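Local atomic coordinates of N-acetylneuraminate lyase (Fusobacterium nucleatum subsp. nucleatum ATCC 25586, PDB entry 5ZKA), a protein that is a lyase of the dihydrodipicolinate synthetase family and folds as a TIM barrel with helices packed around a parallel sheet. Residues 151-154 against 158-161; 41-46 against 222-227. All coordinates share one frame; numbering follows the deposited sequence. Where two conformers were deposited one is given.

Contact 1: 151-154 against 158-161; sequences SIPF and VNMS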
loop_
_atom_site.group_PDB
_atom_site.type_symbol
_atom_site.label_atom_id
_atom_site.label_comp_id
_atom_site.label_asym_id
_atom_site.label_seq_id
_atom_site.Cartn_x
_atom_site.Cartn_y
_atom_site.Cartn_z
ATOM N N SER A 151 5.158 1.274 -15.323
ATOM C CA SER A 151 3.961 1.981 -14.873
ATOM C C SER A 151 4.327 2.876 -13.695
ATOM O O SER A 151 4.621 2.381 -12.601
ATOM C CB SER A 151 2.858 1.003 -14.478
ATOM O OG SER A 151 1.757 1.722 -13.941
ATOM N N ILE A 152 4.296 4.193 -13.914
ATOM C CA ILE A 152 4.649 5.140 -12.855
ATOM C C ILE A 152 3.655 6.300 -12.839
ATOM O O ILE A 152 3.956 7.401 -13.321
ATOM C CB ILE A 152 6.120 5.591 -12.977
ATOM C CG1 ILE A 152 6.498 6.553 -11.833
ATOM C CG2 ILE A 152 6.435 6.138 -14.378
ATOM C CD1 ILE A 152 7.984 6.585 -11.517
ATOM N N PRO A 153 2.461 6.095 -12.265
ATOM C CA PRO A 153 1.411 7.134 -12.341
ATOM C C PRO A 153 1.756 8.424 -11.606
ATOM O O PRO A 153 1.229 9.488 -11.971
ATOM C CB PRO A 153 0.182 6.453 -11.715
ATOM C CG PRO A 153 0.546 4.999 -11.531
ATOM C CD PRO A 153 2.040 4.909 -11.501
ATOM N N PHE A 154 2.610 8.366 -10.578
ATOM C CA PHE A 154 2.968 9.582 -9.855
ATOM C C PHE A 154 3.653 10.598 -10.761
ATOM O O PHE A 154 3.514 11.808 -10.548
ATOM C CB PHE A 154 3.868 9.251 -8.664
ATOM C CG PHE A 154 4.277 10.461 -7.866
ATOM C CD1 PHE A 154 3.313 11.279 -7.279
ATOM C CD2 PHE A 154 5.616 10.793 -7.716
ATOM C CE1 PHE A 154 3.680 12.401 -6.549
ATOM C CE2 PHE A 154 5.991 11.913 -6.988
ATOM C CZ PHE A 154 5.022 12.717 -6.404
ATOM N N VAL A 158 -0.714 8.392 -15.633
ATOM C CA VAL A 158 -1.394 7.344 -16.391
ATOM C C VAL A 158 -1.743 6.215 -15.425
ATOM O O VAL A 158 -0.852 5.522 -14.922
ATOM C CB VAL A 158 -0.532 6.830 -17.556
ATOM C CG1 VAL A 158 -1.148 5.575 -18.160
ATOM C CG2 VAL A 158 -0.351 7.921 -18.618
ATOM N N ASN A 159 -3.038 6.022 -15.170
ATOM C CA ASN A 159 -3.530 5.012 -14.237
ATOM C C ASN A 159 -4.151 3.864 -15.023
ATOM O O ASN A 159 -5.175 4.046 -15.692
ATOM C CB ASN A 159 -4.539 5.622 -13.262
ATOM C CG ASN A 159 -3.878 6.559 -12.263
ATOM O OD1 ASN A 159 -4.052 7.778 -12.322
ATOM N ND2 ASN A 159 -3.102 5.989 -11.344
ATOM N N MET A 160 -3.542 2.685 -14.924
ATOM C CA MET A 160 -3.902 1.534 -15.742
ATOM C C MET A 160 -4.780 0.577 -14.943
ATOM O O MET A 160 -4.442 0.219 -13.808
ATOM C CB MET A 160 -2.643 0.812 -16.224
ATOM C CG MET A 160 -2.893 -0.250 -17.270
ATOM S SD MET A 160 -1.683 -0.111 -18.606
ATOM C CE MET A 160 -2.040 1.530 -19.202
ATOM N N SER A 161 -5.895 0.166 -15.542
ATOM C CA SER A 161 -6.860 -0.730 -14.927
ATOM C C SER A 161 -6.425 -2.187 -15.060
ATOM O O SER A 161 -5.550 -2.538 -15.855
ATOM C CB SER A 161 -8.235 -0.550 -15.564
ATOM O OG SER A 161 -8.410 -1.451 -16.645
HETATM O O HOH W 1 0.759 3.591 -15.517
#
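The ring of P153 meets the carbonyl of V158 and the side-chain amide of N159. This is a beta-alpha connection of a TIM barrel: the chain leaves strand 147-150, makes the short helix 153-156 and runs through 158-161 to helix 162-169. S151 is buried just after the strand, where a short side chain can put its hydroxyl on a water close to the backbone. In the conformer described OG lies 2.6 Å from water 1, which donates to V158 O at 2.6 Å; for the other deposited conformer this link is doubtful. The carbonyl of S151 accepts from T180 OG1. I152, at the N-cap position, gives its carbonyl to T156 OG1, which also bonds to V158 N and so ties the start of the short helix to the returning chain. P153 follows in the first turn, where the missing N-H of a proline costs no helical bond. Its CB lies 3.5 Å from V158 O, while the V158 side chain packs on T121 and I132. With CG beside the backbone N (chi1 -71°), the N159 side chain crosses that of P153 at about a right angle and brings ND2 to 3.3 Å from P153 CB.

Contact 2: 41-46 against 222-227; sequences REIIRY and TYNING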
loop_
_atom_site.group_PDB
_atom_site.type_symbol
_atom_site.label_atom_id
_atom_site.label_comp_id
_atom_site.label_asym_id
_atom_site.label_seq_id
_atom_site.Cartn_x
_atom_site.Cartn_y
_atom_site.Cartn_z
ATOM N N ARG A 41 31.317 3.410 -15.375
ATOM C CA ARG A 41 31.852 2.076 -15.131
ATOM C C ARG A 41 32.052 1.818 -13.639
ATOM O O ARG A 41 31.817 0.701 -13.161
ATOM C CB ARG A 41 33.158 1.895 -15.906
ATOM C CG ARG A 41 32.936 2.006 -17.422
ATOM C CD ARG A 41 34.193 1.689 -18.223
ATOM N NE ARG A 41 33.931 1.841 -19.652
ATOM C CZ ARG A 41 33.587 0.848 -20.466
ATOM N NH1 ARG A 41 33.479 -0.389 -20.002
ATOM N NH2 ARG A 41 33.352 1.096 -21.750
ATOM N N GLU A 42 32.474 2.839 -12.881
ATOM C CA GLU A 42 32.659 2.658 -11.442
ATOM C C GLU A 42 31.335 2.390 -10.739
ATOM O O GLU A 42 31.275 1.593 -9.794
ATOM C CB GLU A 42 33.337 3.886 -10.834
ATOM C CG GLU A 42 34.798 4.061 -11.271
ATOM C CD GLU A 42 35.480 5.209 -10.560
ATOM O OE1 GLU A 42 34.857 5.797 -9.648
ATOM O OE2 GLU A 42 36.633 5.538 -10.927
ATOM N N ILE A 43 30.267 3.063 -11.167
ATOM C CA ILE A 43 28.966 2.829 -10.548
ATOM C C ILE A 43 28.466 1.430 -10.876
ATOM O O ILE A 43 27.912 0.731 -10.019
ATOM C CB ILE A 43 27.960 3.903 -10.996
ATOM C CG1 ILE A 43 28.375 5.285 -10.492
ATOM C CG2 ILE A 43 26.554 3.554 -10.505
ATOM C CD1 ILE A 43 27.434 6.408 -10.979
ATOM N N ILE A 44 28.639 1.008 -12.127
ATOM C CA ILE A 44 28.272 -0.346 -12.527
ATOM C C ILE A 44 29.043 -1.374 -11.705
ATOM O O ILE A 44 28.462 -2.331 -11.178
ATOM C CB ILE A 44 28.518 -0.538 -14.036
ATOM C CG1 ILE A 44 27.532 0.309 -14.846
ATOM C CG2 ILE A 44 28.397 -2.003 -14.411
ATOM C CD1 ILE A 44 27.960 0.533 -16.295
ATOM N N ARG A 45 30.369 -1.207 -11.608
ATOM C CA ARG A 45 31.173 -2.151 -10.835
ATOM C C ARG A 45 30.730 -2.199 -9.374
ATOM O O ARG A 45 30.646 -3.277 -8.779
ATOM C CB ARG A 45 32.659 -1.793 -10.935
ATOM C CG ARG A 45 33.274 -2.065 -12.302
ATOM C CD ARG A 45 34.047 -3.396 -12.364
ATOM N NE ARG A 45 33.209 -4.558 -12.044
ATOM C CZ ARG A 45 32.400 -5.169 -12.907
ATOM N NH1 ARG A 45 32.296 -4.731 -14.155
ATOM N NH2 ARG A 45 31.678 -6.214 -12.519
ATOM N N TYR A 46 30.423 -1.041 -8.781
ATOM C CA TYR A 46 29.954 -1.027 -7.396
ATOM C C TYR A 46 28.661 -1.822 -7.240
ATOM O O TYR A 46 28.522 -2.621 -6.308
ATOM C CB TYR A 46 29.759 0.416 -6.930
ATOM C CG TYR A 46 29.498 0.565 -5.450
ATOM C CD1 TYR A 46 30.539 0.487 -4.531
ATOM C CD2 TYR A 46 28.220 0.819 -4.971
ATOM C CE1 TYR A 46 30.300 0.632 -3.170
ATOM C CE2 TYR A 46 27.977 0.964 -3.627
ATOM C CZ TYR A 46 29.021 0.868 -2.727
ATOM O OH TYR A 46 28.766 1.022 -1.382
ATOM N N THR A 222 17.449 3.253 -4.727
ATOM C CA THR A 222 18.263 3.178 -3.515
ATOM C C THR A 222 19.143 1.942 -3.479
ATOM O O THR A 222 20.070 1.883 -2.662
ATOM C CB THR A 222 17.390 3.218 -2.258
ATOM O OG1 THR A 222 16.614 2.016 -2.159
ATOM C CG2 THR A 222 16.463 4.428 -2.292
ATOM N N TYR A 223 18.910 0.977 -4.365
ATOM C CA TYR A 223 19.723 -0.226 -4.346
ATOM C C TYR A 223 21.141 0.051 -4.828
ATOM O O TYR A 223 22.025 -0.779 -4.595
ATOM C CB TYR A 223 19.044 -1.320 -5.184
ATOM C CG TYR A 223 17.594 -1.553 -4.779
ATOM C CD1 TYR A 223 17.176 -1.370 -3.458
ATOM C CD2 TYR A 223 16.636 -1.904 -5.715
ATOM C CE1 TYR A 223 15.839 -1.556 -3.083
ATOM C CE2 TYR A 223 15.296 -2.091 -5.348
ATOM C CZ TYR A 223 14.907 -1.919 -4.040
ATOM O OH TYR A 223 13.582 -2.106 -3.690
ATOM N N ASN A 224 21.372 1.211 -5.467
ATOM C CA ASN A 224 22.732 1.626 -5.814
ATOM C C ASN A 224 23.622 1.703 -4.575
ATOM O O ASN A 224 24.839 1.528 -4.675
ATOM C CB ASN A 224 22.718 2.992 -6.511
ATOM C CG ASN A 224 22.226 2.928 -7.959
ATOM O OD1 ASN A 224 22.986 2.608 -8.870
ATOM N ND2 ASN A 224 20.944 3.261 -8.175
ATOM N N ILE A 225 23.040 1.992 -3.412
ATOM C CA ILE A 225 23.813 2.097 -2.176
ATOM C C ILE A 225 23.289 1.212 -1.059
ATOM O O ILE A 225 24.027 0.959 -0.083
ATOM C CB ILE A 225 23.866 3.566 -1.701
ATOM C CG1 ILE A 225 22.441 4.111 -1.529
ATOM C CG2 ILE A 225 24.643 4.430 -2.689
ATOM C CD1 ILE A 225 22.385 5.428 -0.762
ATOM N N ASN A 226 22.041 0.737 -1.118
ATOM C CA ASN A 226 21.449 -0.053 -0.039
ATOM C C ASN A 226 20.992 -1.428 -0.529
ATOM O O ASN A 226 20.074 -2.027 0.041
ATOM C CB ASN A 226 20.289 0.710 0.605
ATOM C CG ASN A 226 19.833 0.080 1.911
ATOM O OD1 ASN A 226 20.651 -0.275 2.771
ATOM N ND2 ASN A 226 18.514 -0.076 2.063
ATOM N N GLY A 227 21.646 -1.946 -1.577
ATOM C CA GLY A 227 21.230 -3.208 -2.169
ATOM C C GLY A 227 21.406 -4.421 -1.274
ATOM O O GLY A 227 20.700 -5.421 -1.444
HETATM O O HOH W 2 26.786 1.720 0.262
#
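The ring of Y46 turns its edge to the backbone carbonyl of N224, with N224 O near the ring plane, 3.4 Å from CE2 and 3.5 Å from CD2 of Y46. The aromatic C-H groups, slightly positive, face an oxygen that is buried and has no hydrogen-bond partner in the model. Y46 CG stands trans to its backbone N (chi1 -170°), which carries the ring across to helix 223-237. The main hold on Y46 OH is its hydrogen bond with E275 OE1; water 2, also in the ring plane, donates to Y46 OH at 2.7 Å and to I225 O at 2.9 Å. Beside the tyrosine, I43 lays its methyl CG2 4.0 Å from N224 OD1, a loose touch; isoleucine suits the place because its side chain is buried against P28 and V277.

The second shell fixes the asparagine. Its ND2 bonds to S221 O and A24 O, and its OD1 to N47 ND2, which also reaches I43 O and so links the two helices. L272 packs on both Y46 and I225, and I268 on N224. These helices follow the first and the last strand of the TIM barrel, neighbours in the sheet. The N224 amide therefore cannot flip without losing these bonds, whereas its backbone O has the C-H edge of Y46 against it.

In the fold
Contact 1 is a surface contact about a strand-to-helix connection, whereas contact 2 is buried between two helices of the barrel wall. They share no helix or strand: one is a local turn whose segments are separated by three residues, the other brings together the first and last parts of the barrel, and contact 1 is nested inside the loop closed by contact 2. Their centres are about 27 Å apart, on opposite sides of the chain's centre. In contact 2, and in one conformer of S151 in contact 1, a water that donates to a backbone carbonyl joins the halves, but the hydroxyl partner differs: a buried serine beneath a surface contact, or a tyrosine reaching across between the helices.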